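Local coordinates for protein glutaconate CoA-transferase subunit A (PDB 1POI) that catalyses the transfer of coenzyme A from acetyl-CoA to (R)-2-hydroxyglutarate and related acids such as glutaconate, a step of glutamate degradation by the hydroxyglutarate pathway, at residues D254-F259 with A296-N301; M59-G64 with R87-A92; Y153-N156 with E162-V165; L143-D148 with Q171-I176; A34-L39 with D288-K293. All coordinates share one frame; numbering follows the deposited sequence.

Contact 4 includes strand 174-179 of the seven-stranded parallel sheet of the CoA-transferase fold. Contact 5 touches contacts 1, 2 and 4: its helix 32-40 packs through Ile38 and Ala34 on Ile176 of contact 4 and through Leu39, Ile38 and Phe36 on helix 55-62 of contact 2, while Tyr290 of its helix 287-294 touches Phe259 of contact 1, 16 Å away between centres. Contact 3 lies in the separate antiparallel sheet, about 50 Å from contact 1 between centres. Along the chain contact 2 comes first, then contact 4 enclosing contact 3, all between the segments of contact 5; contact 1 overlaps its end. Contact 5, spanning 249 residues, thus brings a C-terminal helix back to the N-terminal part.

Contact 1 (D254-F259 with A296-N301); sequences DYDNPF and ATRLIN
Asp256 is the N-cap of helix 257-266, and its carboxylate serves both that helix and Arg298 of helix 296-300. The ionic part is a side-on salt bridge with two nitrogens: Arg298 NH2 donates to Asp256 OD1 at 2.8 Å, nearly straight at 162°, while Arg298 NE reaches Asp256 OD2 at 3.1 Å over a more bent path. The arginine chain is extended from CG to NE, which carries the guanidinium across the gap between the helices; its plane stands 43° from that of the carboxylate. OD2 is also hydrogen-bonded to His245 NE2, the strongest polar partner of Asp256, so both oxygens are engaged by more than one group. An asparagine here would probably leave the arginine without its counter-charge and weaken its two-nitrogen grip.

Van der Waals contact is slight. Phe259 CB lies 3.5 Å from Arg298 NH2, and the ring plane is turned 68° from the guanidinium, with NH2 at the ring edge. Beyond this pair, helix 296-300 packs against a second copy of the subunit.

The capping bond completes the set: Phe259 N donates to Asp256 OD1 at 3.1 Å, approaching from the same face of the carboxylate as Arg298 NH2.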
# COMPACT_ATOMS: atom_id res chain seq x y z
N ASP A 254 -11.03 -11.09 -14.73
CA ASP A 254 -10.60 -11.35 -16.08
C ASP A 254 -11.80 -11.52 -17.05
O ASP A 254 -12.96 -11.66 -16.61
CB ASP A 254 -9.78 -12.63 -16.00
CG ASP A 254 -8.75 -12.73 -17.08
OD1 ASP A 254 -8.90 -12.04 -18.11
OD2 ASP A 254 -7.78 -13.50 -16.90
N TYR A 255 -11.56 -11.49 -18.36
CA TYR A 255 -12.67 -11.66 -19.28
C TYR A 255 -13.28 -13.04 -19.16
O TYR A 255 -12.61 -13.99 -18.79
CB TYR A 255 -12.34 -11.34 -20.74
CG TYR A 255 -10.97 -11.72 -21.28
CD1 TYR A 255 -10.36 -12.93 -20.97
CD2 TYR A 255 -10.27 -10.84 -22.09
CE1 TYR A 255 -9.07 -13.24 -21.45
CE2 TYR A 255 -8.99 -11.13 -22.58
CZ TYR A 255 -8.40 -12.33 -22.25
OH TYR A 255 -7.13 -12.58 -22.73
N ASP A 256 -14.56 -13.13 -19.45
CA ASP A 256 -15.30 -14.37 -19.39
C ASP A 256 -15.30 -14.95 -20.78
O ASP A 256 -16.23 -14.75 -21.54
CB ASP A 256 -16.73 -14.07 -18.95
CG ASP A 256 -17.49 -15.30 -18.60
OD1 ASP A 256 -17.45 -16.25 -19.40
OD2 ASP A 256 -18.14 -15.34 -17.54
N ASN A 257 -14.24 -15.68 -21.12
CA ASN A 257 -14.08 -16.29 -22.44
C ASN A 257 -15.17 -17.23 -22.95
O ASN A 257 -15.39 -17.30 -24.16
CB ASN A 257 -12.76 -16.99 -22.54
CG ASN A 257 -11.98 -16.51 -23.71
OD1 ASN A 257 -11.81 -17.24 -24.67
ND2 ASN A 257 -11.43 -15.30 -23.61
N PRO A 258 -15.74 -18.07 -22.07
CA PRO A 258 -16.81 -18.96 -22.55
C PRO A 258 -17.95 -18.06 -23.07
O PRO A 258 -18.40 -18.18 -24.22
CB PRO A 258 -17.21 -19.71 -21.29
CG PRO A 258 -15.92 -19.84 -20.55
CD PRO A 258 -15.31 -18.46 -20.71
N PHE A 259 -18.36 -17.11 -22.22
CA PHE A 259 -19.42 -16.17 -22.56
C PHE A 259 -19.13 -15.44 -23.88
O PHE A 259 -19.95 -15.46 -24.79
CB PHE A 259 -19.58 -15.16 -21.44
CG PHE A 259 -20.82 -14.35 -21.54
CD1 PHE A 259 -20.98 -13.41 -22.56
CD2 PHE A 259 -21.84 -14.50 -20.60
CE1 PHE A 259 -22.14 -12.63 -22.64
CE2 PHE A 259 -23.01 -13.73 -20.67
CZ PHE A 259 -23.15 -12.79 -21.69
N ALA A 296 -22.89 -17.57 -8.60
CA ALA A 296 -21.78 -17.24 -7.71
C ALA A 296 -20.42 -17.74 -8.14
O ALA A 296 -19.59 -16.95 -8.59
CB ALA A 296 -22.08 -17.72 -6.29
N THR A 297 -20.18 -19.05 -8.08
CA THR A 297 -18.86 -19.56 -8.43
C THR A 297 -18.31 -19.08 -9.78
O THR A 297 -17.13 -18.78 -9.90
CB THR A 297 -18.73 -21.13 -8.28
OG1 THR A 297 -19.38 -21.80 -9.37
CG2 THR A 297 -19.35 -21.61 -6.97
N ARG A 298 -19.19 -18.88 -10.75
CA ARG A 298 -18.78 -18.45 -12.07
C ARG A 298 -18.08 -17.13 -12.05
O ARG A 298 -17.15 -16.92 -12.82
CB ARG A 298 -19.99 -18.35 -13.01
CG ARG A 298 -19.64 -17.73 -14.34
CD ARG A 298 -20.63 -18.01 -15.46
NE ARG A 298 -19.99 -17.70 -16.73
CZ ARG A 298 -20.48 -18.03 -17.92
NH1 ARG A 298 -21.64 -18.68 -18.01
NH2 ARG A 298 -19.82 -17.70 -19.03
N LEU A 299 -18.57 -16.22 -11.22
CA LEU A 299 -17.99 -14.88 -11.10
C LEU A 299 -16.67 -14.94 -10.35
O LEU A 299 -15.68 -14.32 -10.76
CB LEU A 299 -18.98 -13.94 -10.40
CG LEU A 299 -20.28 -13.74 -11.19
CD1 LEU A 299 -21.20 -12.87 -10.38
CD2 LEU A 299 -20.00 -13.17 -12.58
N ILE A 300 -16.67 -15.73 -9.27
CA ILE A 300 -15.51 -15.95 -8.41
C ILE A 300 -14.31 -16.48 -9.20
O ILE A 300 -13.18 -16.05 -9.00
CB ILE A 300 -15.83 -16.96 -7.31
CG1 ILE A 300 -16.82 -16.34 -6.32
CG2 ILE A 300 -14.56 -17.41 -6.62
CD1 ILE A 300 -17.11 -17.20 -5.09
N ASN A 301 -14.57 -17.38 -10.14
CA ASN A 301 -13.48 -17.95 -10.93
C ASN A 301 -12.94 -17.05 -12.01
O ASN A 301 -12.20 -17.50 -12.89
CB ASN A 301 -13.88 -19.30 -11.52
CG ASN A 301 -14.44 -20.25 -10.46
OD1 ASN A 301 -15.11 -21.22 -10.79
ND2 ASN A 301 -14.17 -19.95 -9.19

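Contact 2 (M59-G64 with R87-A92); sequences MLIGNG and RKWFEA
A Schellman motif ends helix 55-62, and the indole of Trp89 from helix 84-92 lies against this turn of backbone. Gly64, with positive phi, is the C-prime residue; Gly64 N bonds to Ile61 O at 2.6 Å, and Arg65 N bonds to Leu60 O. The same Ile61 O stands over one face of the indole, 3.4 Å from Trp89 CZ3 and offset toward the rim. Gly62 CA covers that face at the five-membered ring, an off-centre CH-pi contact 4.2 Å from the centroid. Gly62 O meets the ring obliquely, near Trp89 CZ2.

Trp89 CG lies anti to the carbonyl carbon (chi1 -78°), a torsion that lays the indole along the end of helix 55-62. The Ile61 and Trp89 side chains run antiparallel alongside one another, with Ile61 CG2 packed 4.0 Å from Trp89 CB. Gln270 joins the two helices from outside: its NE2 donates to Gly62 O and its OE1 accepts from Trp89 NE1. A leucine in place of Trp89 would probably leave Gln270 OE1 without this donor and uncover the helix end at Gly62.

The turn is also held from within, for Met59 O receives Asn63 N and Asn63 ND2 from opposite faces of its plane, the side-chain hydrogen bond from Asn63 ND2 to Met59 O measuring 2.8 Å.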
# COMPACT_ATOMS: atom_id res chain seq x y z
N MET A 59 -23.88 -4.76 -29.98
CA MET A 59 -25.22 -4.96 -29.50
C MET A 59 -26.14 -3.80 -29.89
O MET A 59 -27.24 -4.05 -30.39
CB MET A 59 -25.20 -5.24 -28.01
CG MET A 59 -24.50 -6.56 -27.69
SD MET A 59 -24.60 -6.93 -25.95
CE MET A 59 -26.21 -7.56 -25.83
N LEU A 60 -25.67 -2.57 -29.76
CA LEU A 60 -26.45 -1.39 -30.12
C LEU A 60 -26.78 -1.41 -31.62
O LEU A 60 -27.93 -1.24 -32.01
CB LEU A 60 -25.70 -0.10 -29.77
CG LEU A 60 -25.44 0.18 -28.29
CD1 LEU A 60 -24.56 1.42 -28.11
CD2 LEU A 60 -26.76 0.31 -27.53
N ILE A 61 -25.76 -1.63 -32.46
CA ILE A 61 -25.95 -1.68 -33.90
C ILE A 61 -26.97 -2.75 -34.30
O ILE A 61 -27.99 -2.44 -34.93
CB ILE A 61 -24.63 -1.95 -34.62
CG1 ILE A 61 -23.66 -0.80 -34.40
CG2 ILE A 61 -24.87 -2.17 -36.10
CD1 ILE A 61 -22.30 -1.06 -34.97
N GLY A 62 -26.70 -4.00 -33.93
CA GLY A 62 -27.58 -5.11 -34.23
C GLY A 62 -29.00 -4.87 -33.77
O GLY A 62 -29.94 -5.36 -34.41
N ASN A 63 -29.18 -4.20 -32.64
CA ASN A 63 -30.52 -3.87 -32.16
C ASN A 63 -31.01 -2.57 -32.84
O ASN A 63 -31.89 -1.86 -32.33
CB ASN A 63 -30.51 -3.68 -30.64
CG ASN A 63 -30.58 -5.00 -29.88
OD1 ASN A 63 -31.67 -5.47 -29.50
ND2 ASN A 63 -29.41 -5.58 -29.61
N GLY A 64 -30.41 -2.24 -33.98
CA GLY A 64 -30.78 -1.04 -34.72
C GLY A 64 -30.90 0.29 -33.97
O GLY A 64 -31.72 1.13 -34.36
N ARG A 87 -20.50 -5.82 -39.07
CA ARG A 87 -20.20 -6.01 -40.48
C ARG A 87 -21.39 -6.43 -41.33
O ARG A 87 -21.37 -6.28 -42.55
CB ARG A 87 -19.03 -6.98 -40.68
CG ARG A 87 -19.30 -8.42 -40.28
CD ARG A 87 -19.13 -9.39 -41.48
NE ARG A 87 -17.78 -9.44 -42.03
CZ ARG A 87 -16.74 -10.07 -41.46
NH1 ARG A 87 -16.89 -10.71 -40.30
NH2 ARG A 87 -15.56 -10.10 -42.08
N LYS A 88 -22.43 -6.95 -40.69
CA LYS A 88 -23.62 -7.39 -41.42
C LYS A 88 -24.48 -6.19 -41.76
O LYS A 88 -24.83 -5.97 -42.93
CB LYS A 88 -24.42 -8.42 -40.60
CG LYS A 88 -25.43 -9.20 -41.42
CD LYS A 88 -24.82 -9.72 -42.73
CE LYS A 88 -25.26 -8.87 -43.93
NZ LYS A 88 -24.39 -9.11 -45.14
N TRP A 89 -24.81 -5.39 -40.76
CA TRP A 89 -25.60 -4.22 -41.01
C TRP A 89 -24.91 -3.26 -41.96
O TRP A 89 -25.55 -2.69 -42.83
CB TRP A 89 -25.95 -3.53 -39.72
CG TRP A 89 -27.04 -4.21 -39.02
CD1 TRP A 89 -27.13 -5.53 -38.74
CD2 TRP A 89 -28.20 -3.59 -38.47
NE1 TRP A 89 -28.28 -5.79 -38.04
CE2 TRP A 89 -28.96 -4.61 -37.86
CE3 TRP A 89 -28.67 -2.27 -38.44
CZ2 TRP A 89 -30.17 -4.34 -37.22
CZ3 TRP A 89 -29.87 -2.01 -37.79
CH2 TRP A 89 -30.60 -3.04 -37.19
N PHE A 90 -23.60 -3.09 -41.83
CA PHE A 90 -22.93 -2.21 -42.77
C PHE A 90 -22.97 -2.83 -44.16
O PHE A 90 -23.23 -2.14 -45.15
CB PHE A 90 -21.48 -1.90 -42.36
CG PHE A 90 -20.77 -1.02 -43.35
CD1 PHE A 90 -21.05 0.33 -43.42
CD2 PHE A 90 -19.86 -1.56 -44.25
CE1 PHE A 90 -20.44 1.15 -44.37
CE2 PHE A 90 -19.24 -0.75 -45.21
CZ PHE A 90 -19.53 0.60 -45.27
N GLU A 91 -22.72 -4.14 -44.24
CA GLU A 91 -22.76 -4.85 -45.52
C GLU A 91 -24.16 -4.83 -46.11
O GLU A 91 -24.34 -4.85 -47.32
CB GLU A 91 -22.31 -6.28 -45.34
CG GLU A 91 -20.85 -6.52 -45.70
CD GLU A 91 -20.35 -7.92 -45.32
OE1 GLU A 91 -21.18 -8.83 -45.04
OE2 GLU A 91 -19.11 -8.11 -45.31
N ALA A 92 -25.16 -4.77 -45.25
CA ALA A 92 -26.53 -4.74 -45.72
C ALA A 92 -26.91 -3.35 -46.27
O ALA A 92 -27.79 -3.22 -47.12
CB ALA A 92 -27.46 -5.12 -44.57

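Contact 3 (Y153-N156 with E162-V165); sequences YIDN and EKVV
Ile154 O accepts from Val164 N at 2.7 Å, nearly along the C=O axis, and the return bond from Ile154 N to Val164 O measures 2.9 Å. This reciprocal pair is followed by Asn156 N donating to Glu162 O, also at 2.7 Å, with the donor tilted from the carbonyl plane. At the end of the pairing the side chains repeat the link: Asn156 ND2 donates to Glu162 OE2 at 3.1 Å and meets it from above the carboxylate plane, the bond lying close to the amide's own plane. Glu162 chain atoms are extended beyond CG, which brings the carboxylate alongside Asn156; Glu162 OE1 is paired with Lys159.

These bonds build a beta hairpin of strands 152-156 and 162-168, in which Ile154 and Val164 form an antiparallel hydrogen-bonded pair flanked by non-hydrogen-bonded pairs. Strand 118-121 runs along the other edge of strand 162-168, and Pro157 and Pro117 of another copy of the subunit pack on Ile154 and Val164, respectively.

On the face of Ile154 and Val164, Ile154 CG1 packs 3.6 Å from Val164 CG2. On the opposite face Tyr153 CE1 touches Val165 CG2 at 3.4 Å, and the tyrosine hydroxyl bonds to Thr130. Lys163 bends at chi3 (74°), folding back over the neighbouring strand, so that Lys163 NZ comes 3.6 Å from Asp155 OD1 in a salt bridge.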
# COMPACT_ATOMS: atom_id res chain seq x y z
N TYR A 153 -8.57 19.77 -45.79
CA TYR A 153 -7.12 19.95 -45.94
C TYR A 153 -6.83 21.42 -45.78
O TYR A 153 -7.43 22.26 -46.45
CB TYR A 153 -6.65 19.52 -47.33
CG TYR A 153 -6.47 18.03 -47.50
CD1 TYR A 153 -5.73 17.29 -46.59
CD2 TYR A 153 -7.01 17.38 -48.60
CE1 TYR A 153 -5.54 15.93 -46.76
CE2 TYR A 153 -6.83 16.02 -48.79
CZ TYR A 153 -6.09 15.30 -47.86
OH TYR A 153 -5.90 13.95 -48.04
N ILE A 154 -5.89 21.76 -44.92
CA ILE A 154 -5.58 23.16 -44.71
C ILE A 154 -4.08 23.33 -44.72
O ILE A 154 -3.37 22.38 -44.46
CB ILE A 154 -6.12 23.65 -43.35
CG1 ILE A 154 -5.41 22.95 -42.19
CG2 ILE A 154 -7.63 23.42 -43.29
CD1 ILE A 154 -5.67 23.58 -40.82
N ASP A 155 -3.62 24.53 -45.06
CA ASP A 155 -2.20 24.83 -45.10
C ASP A 155 -1.66 24.85 -43.67
O ASP A 155 -2.39 25.11 -42.72
CB ASP A 155 -1.96 26.23 -45.70
CG ASP A 155 -2.62 26.43 -47.07
OD1 ASP A 155 -3.87 26.46 -47.13
OD2 ASP A 155 -1.88 26.59 -48.08
N ASN A 156 -0.38 24.55 -43.51
CA ASN A 156 0.22 24.62 -42.19
C ASN A 156 0.71 26.08 -42.13
O ASN A 156 1.63 26.47 -42.85
CB ASN A 156 1.38 23.62 -42.08
CG ASN A 156 2.06 23.69 -40.74
OD1 ASN A 156 1.80 24.58 -39.94
ND2 ASN A 156 2.94 22.74 -40.48
N GLU A 162 3.17 23.09 -47.21
CA GLU A 162 2.71 21.93 -46.47
C GLU A 162 1.27 22.14 -45.97
O GLU A 162 0.90 23.24 -45.52
CB GLU A 162 3.65 21.63 -45.30
CG GLU A 162 3.06 20.64 -44.28
CD GLU A 162 4.02 20.20 -43.18
OE1 GLU A 162 5.18 19.85 -43.50
OE2 GLU A 162 3.60 20.17 -42.01
N LYS A 163 0.47 21.08 -46.07
CA LYS A 163 -0.91 21.07 -45.62
C LYS A 163 -1.11 19.93 -44.62
O LYS A 163 -0.36 18.93 -44.63
CB LYS A 163 -1.90 20.91 -46.79
CG LYS A 163 -1.71 21.91 -47.92
CD LYS A 163 -2.99 22.14 -48.73
CE LYS A 163 -4.00 22.98 -47.94
NZ LYS A 163 -5.11 23.55 -48.77
N VAL A 164 -2.08 20.11 -43.72
CA VAL A 164 -2.42 19.13 -42.70
C VAL A 164 -3.93 18.81 -42.86
O VAL A 164 -4.65 19.49 -43.61
CB VAL A 164 -2.10 19.66 -41.25
CG1 VAL A 164 -0.84 20.52 -41.26
CG2 VAL A 164 -3.28 20.43 -40.64
N VAL A 165 -4.40 17.79 -42.16
CA VAL A 165 -5.78 17.38 -42.21
C VAL A 165 -6.43 17.94 -40.96
O VAL A 165 -5.94 17.71 -39.85
CB VAL A 165 -5.89 15.83 -42.21
CG1 VAL A 165 -7.35 15.38 -42.08
CG2 VAL A 165 -5.29 15.28 -43.48

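Contact 4 (L143-D148 with Q171-I176); sequences LDKVPD and QVDVAI
Lys145 NZ donates to Asp173 OD2 at 2.9 Å, a hydrogen-bonded salt bridge that alone joins the two segments. The ammonium meets the oxygen on its syn side, 29° out of the carboxylate plane, and the two side chains approach from opposite directions. Behind the nitrogen, Lys145 CE lies 3.8 Å from Asp173 OD2, so the contact is made by the end of the lysine chain.

The lysine is bent twice, at chi2 (-69°) and chi4 (83°), and these kinks swing NZ over to the aspartate although the backbones stay well apart. Asp173 OD2 also accepts from His19 N, and Asp18 OD1 lies close by; a second carboxylate so near would probably raise the affinity of this oxygen for the ammonium. Lys145 NZ has a further, weak bond to Gly17 O.

Further out, the backbone of Asp173 is hydrogen-bonded to His19 and Tyr206, which places it where strands 19-22, 174-179 and 206-211 begin. Lys145 is at the third position of a type II beta turn from Leu143 to Val146, with positive phi. The bridge thus ties this turn, in the loop after helix 137-141, to the entry of a central strand in the parallel sheet of the CoA-transferase fold.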
# COMPACT_ATOMS: atom_id res chain seq x y z
N LEU A 143 -28.15 15.26 -41.55
CA LEU A 143 -28.04 14.59 -40.25
C LEU A 143 -27.77 15.49 -39.08
O LEU A 143 -26.85 16.30 -39.09
CB LEU A 143 -26.92 13.54 -40.29
CG LEU A 143 -27.20 12.16 -40.86
CD1 LEU A 143 -25.92 11.35 -40.89
CD2 LEU A 143 -28.24 11.49 -39.98
N ASP A 144 -28.55 15.29 -38.02
CA ASP A 144 -28.37 16.04 -36.79
C ASP A 144 -27.27 15.25 -36.08
O ASP A 144 -27.19 14.04 -36.24
CB ASP A 144 -29.67 16.01 -35.97
CG ASP A 144 -29.75 17.09 -34.89
OD1 ASP A 144 -29.09 18.15 -35.03
OD2 ASP A 144 -30.49 16.89 -33.90
N LYS A 145 -26.38 15.95 -35.39
CA LYS A 145 -25.26 15.35 -34.64
C LYS A 145 -24.06 14.85 -35.46
O LYS A 145 -23.13 14.27 -34.89
CB LYS A 145 -25.73 14.24 -33.68
CG LYS A 145 -26.89 14.60 -32.76
CD LYS A 145 -26.46 15.60 -31.74
CE LYS A 145 -27.62 16.09 -30.91
NZ LYS A 145 -27.97 15.19 -29.78
N VAL A 146 -24.05 15.10 -36.77
CA VAL A 146 -22.92 14.68 -37.61
C VAL A 146 -22.34 15.86 -38.42
O VAL A 146 -23.08 16.59 -39.08
CB VAL A 146 -23.31 13.54 -38.60
CG1 VAL A 146 -22.14 13.19 -39.51
CG2 VAL A 146 -23.73 12.31 -37.82
N PRO A 147 -21.02 16.09 -38.32
CA PRO A 147 -20.33 17.17 -39.02
C PRO A 147 -20.69 17.16 -40.49
O PRO A 147 -20.94 16.10 -41.05
CB PRO A 147 -18.87 16.81 -38.82
CG PRO A 147 -18.88 16.29 -37.44
CD PRO A 147 -20.09 15.39 -37.41
N ASP A 148 -20.71 18.34 -41.11
CA ASP A 148 -21.03 18.43 -42.53
C ASP A 148 -19.83 17.99 -43.31
O ASP A 148 -19.96 17.60 -44.45
CB ASP A 148 -21.43 19.84 -42.95
CG ASP A 148 -22.82 20.24 -42.47
OD1 ASP A 148 -23.55 19.43 -41.85
OD2 ASP A 148 -23.19 21.40 -42.73
N GLN A 171 -18.81 16.73 -30.21
CA GLN A 171 -19.56 17.26 -29.06
C GLN A 171 -20.35 16.11 -28.46
O GLN A 171 -21.39 15.70 -28.97
CB GLN A 171 -20.49 18.37 -29.52
CG GLN A 171 -19.74 19.52 -30.15
CD GLN A 171 -20.61 20.72 -30.39
OE1 GLN A 171 -21.02 21.41 -29.44
NE2 GLN A 171 -20.91 21.00 -31.65
N VAL A 172 -19.86 15.60 -27.36
CA VAL A 172 -20.44 14.45 -26.72
C VAL A 172 -21.49 14.81 -25.68
O VAL A 172 -21.19 15.46 -24.67
CB VAL A 172 -19.30 13.58 -26.11
CG1 VAL A 172 -19.85 12.29 -25.53
CG2 VAL A 172 -18.23 13.30 -27.19
N ASP A 173 -22.71 14.33 -25.88
CA ASP A 173 -23.80 14.61 -24.96
C ASP A 173 -23.66 13.83 -23.69
O ASP A 173 -23.72 14.41 -22.61
CB ASP A 173 -25.15 14.32 -25.62
CG ASP A 173 -25.41 15.20 -26.81
OD1 ASP A 173 -25.17 16.42 -26.71
OD2 ASP A 173 -25.87 14.68 -27.85
N VAL A 174 -23.54 12.50 -23.81
CA VAL A 174 -23.38 11.61 -22.64
C VAL A 174 -22.12 10.73 -22.78
O VAL A 174 -21.77 10.25 -23.88
CB VAL A 174 -24.55 10.62 -22.46
CG1 VAL A 174 -24.68 10.23 -21.00
CG2 VAL A 174 -25.83 11.20 -22.97
N ALA A 175 -21.45 10.53 -21.65
CA ALA A 175 -20.27 9.69 -21.60
C ALA A 175 -20.59 8.63 -20.56
O ALA A 175 -21.11 8.95 -19.46
CB ALA A 175 -19.10 10.48 -21.17
N ILE A 176 -20.38 7.36 -20.91
CA ILE A 176 -20.63 6.26 -19.98
C ILE A 176 -19.35 5.46 -19.81
O ILE A 176 -18.80 4.97 -20.81
CB ILE A 176 -21.79 5.35 -20.44
CG1 ILE A 176 -23.08 6.19 -20.56
CG2 ILE A 176 -22.00 4.22 -19.44
CD1 ILE A 176 -24.15 5.61 -21.45

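Contact 5 (A34-L39 with D288-K293); sequences AVFEIL and DEYLNK
Phe36 reaches across from helix 32-40 and sets the CE2 corner of its ring against CE1 and CD1 of Tyr290, on helix 287-294. The nearest atoms are Phe36 CE2 and Tyr290 CE1, 3.7 Å apart, and Tyr290 CD1 is almost as near, at 3.8 Å from Phe36 CE2. Phe36 CZ adds a looser touch, 4.1 Å from Tyr290 CE1. The ring planes are 83° apart and the centroids 5.4 Å, the rings meeting obliquely.

Both side chains set out toward the opposite helix and cross at about a right angle. Tyr290 CG is anti to its own backbone nitrogen (chi1 178°), which extends the ring toward helix 32-40; the closest alpha carbons, those of Phe36 and Tyr290, are 10.0 Å apart, and the two rings bridge that distance.

Around the pair, Met59 of helix 55-62 and Val281 of helix 270-282 pack on Phe36, while Pro246 packs on Tyr290. The tyrosine hydroxyl is bonded to His245 ND1, a histidine whose NE2 is bonded to Asp256. The Phe36-Tyr290 contact joins helix 32-40, which packs on the parallel sheet, to helix 287-294. Since only aromatic carbons meet between the two segments, their cohesion here should come from dispersion and burial of apolar surface, while the polar end of Tyr290 is satisfied separately by His245.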
# COMPACT_ATOMS: atom_id res chain seq x y z
N ALA A 34 -24.63 -1.01 -18.20
CA ALA A 34 -25.25 0.18 -18.77
C ALA A 34 -25.74 -0.07 -20.19
O ALA A 34 -26.89 0.24 -20.50
CB ALA A 34 -24.28 1.34 -18.77
N VAL A 35 -24.88 -0.57 -21.06
CA VAL A 35 -25.29 -0.82 -22.43
C VAL A 35 -26.54 -1.71 -22.44
O VAL A 35 -27.34 -1.68 -23.37
CB VAL A 35 -24.16 -1.42 -23.25
CG1 VAL A 35 -24.69 -2.07 -24.54
CG2 VAL A 35 -23.19 -0.34 -23.60
N PHE A 36 -26.74 -2.46 -21.37
CA PHE A 36 -27.91 -3.30 -21.31
C PHE A 36 -29.16 -2.47 -21.09
O PHE A 36 -30.16 -2.70 -21.74
CB PHE A 36 -27.78 -4.37 -20.22
CG PHE A 36 -27.22 -5.66 -20.72
CD1 PHE A 36 -26.41 -5.68 -21.86
CD2 PHE A 36 -27.52 -6.86 -20.09
CE1 PHE A 36 -25.91 -6.88 -22.36
CE2 PHE A 36 -27.02 -8.07 -20.59
CZ PHE A 36 -26.21 -8.08 -21.73
N GLU A 37 -29.09 -1.50 -20.18
CA GLU A 37 -30.23 -0.64 -19.87
C GLU A 37 -30.58 0.29 -21.05
O GLU A 37 -31.76 0.57 -21.31
CB GLU A 37 -29.95 0.16 -18.60
CG GLU A 37 -31.19 0.81 -18.03
CD GLU A 37 -32.07 -0.14 -17.22
OE1 GLU A 37 -31.66 -1.29 -16.93
OE2 GLU A 37 -33.19 0.30 -16.83
N ILE A 38 -29.58 0.76 -21.77
CA ILE A 38 -29.83 1.59 -22.93
C ILE A 38 -30.76 0.78 -23.83
O ILE A 38 -31.87 1.21 -24.14
CB ILE A 38 -28.51 1.95 -23.64
CG1 ILE A 38 -27.81 3.10 -22.90
CG2 ILE A 38 -28.74 2.29 -25.09
CD1 ILE A 38 -26.38 3.41 -23.41
N LEU A 39 -30.36 -0.43 -24.18
CA LEU A 39 -31.19 -1.30 -25.03
C LEU A 39 -32.57 -1.56 -24.42
O LEU A 39 -33.61 -1.33 -25.05
CB LEU A 39 -30.52 -2.65 -25.25
CG LEU A 39 -29.38 -2.67 -26.25
CD1 LEU A 39 -28.88 -4.08 -26.40
CD2 LEU A 39 -29.89 -2.16 -27.57
N ASP A 288 -28.75 -7.12 -11.09
CA ASP A 288 -28.69 -8.18 -10.12
C ASP A 288 -29.12 -9.48 -10.80
O ASP A 288 -28.38 -10.46 -10.76
CB ASP A 288 -29.58 -7.84 -8.93
CG ASP A 288 -28.88 -6.96 -7.91
OD1 ASP A 288 -27.73 -6.55 -8.17
OD2 ASP A 288 -29.43 -6.70 -6.83
N GLU A 289 -30.23 -9.46 -11.53
CA GLU A 289 -30.73 -10.63 -12.25
C GLU A 289 -29.69 -11.22 -13.17
O GLU A 289 -29.66 -12.44 -13.39
CB GLU A 289 -31.96 -10.27 -13.09
CG GLU A 289 -33.16 -9.91 -12.27
CD GLU A 289 -34.45 -10.46 -12.82
OE1 GLU A 289 -34.51 -10.80 -14.03
OE2 GLU A 289 -35.41 -10.57 -12.03
N TYR A 290 -28.88 -10.36 -13.75
CA TYR A 290 -27.83 -10.80 -14.65
C TYR A 290 -26.78 -11.57 -13.84
O TYR A 290 -26.35 -12.67 -14.21
CB TYR A 290 -27.22 -9.58 -15.35
CG TYR A 290 -26.06 -9.87 -16.29
CD1 TYR A 290 -26.29 -10.27 -17.59
CD2 TYR A 290 -24.73 -9.67 -15.89
CE1 TYR A 290 -25.25 -10.46 -18.47
CE2 TYR A 290 -23.68 -9.86 -16.78
CZ TYR A 290 -23.96 -10.26 -18.07
OH TYR A 290 -22.93 -10.45 -18.96
N LEU A 291 -26.40 -11.02 -12.69
CA LEU A 291 -25.40 -11.65 -11.83
C LEU A 291 -25.87 -13.00 -11.34
O LEU A 291 -25.14 -14.00 -11.40
CB LEU A 291 -25.06 -10.74 -10.64
CG LEU A 291 -24.41 -9.41 -11.04
CD1 LEU A 291 -24.10 -8.61 -9.81
CD2 LEU A 291 -23.15 -9.63 -11.89
N ASN A 292 -27.12 -13.05 -10.89
CA ASN A 292 -27.67 -14.28 -10.39
C ASN A 292 -27.79 -15.34 -11.48
O ASN A 292 -27.45 -16.51 -11.26
CB ASN A 292 -28.97 -14.00 -9.67
CG ASN A 292 -28.73 -13.46 -8.28
OD1 ASN A 292 -27.62 -13.51 -7.78
ND2 ASN A 292 -29.76 -12.95 -7.65
N LYS A 293 -28.16 -14.91 -12.67
CA LYS A 293 -28.29 -15.82 -13.80
C LYS A 293 -26.94 -16.49 -13.98
O LYS A 293 -26.87 -17.70 -14.14
CB LYS A 293 -28.66 -15.04 -15.07
CG LYS A 293 -28.82 -15.89 -16.30
CD LYS A 293 -30.21 -15.75 -16.93
CE LYS A 293 -30.40 -16.78 -18.04
NZ LYS A 293 -29.36 -16.62 -19.11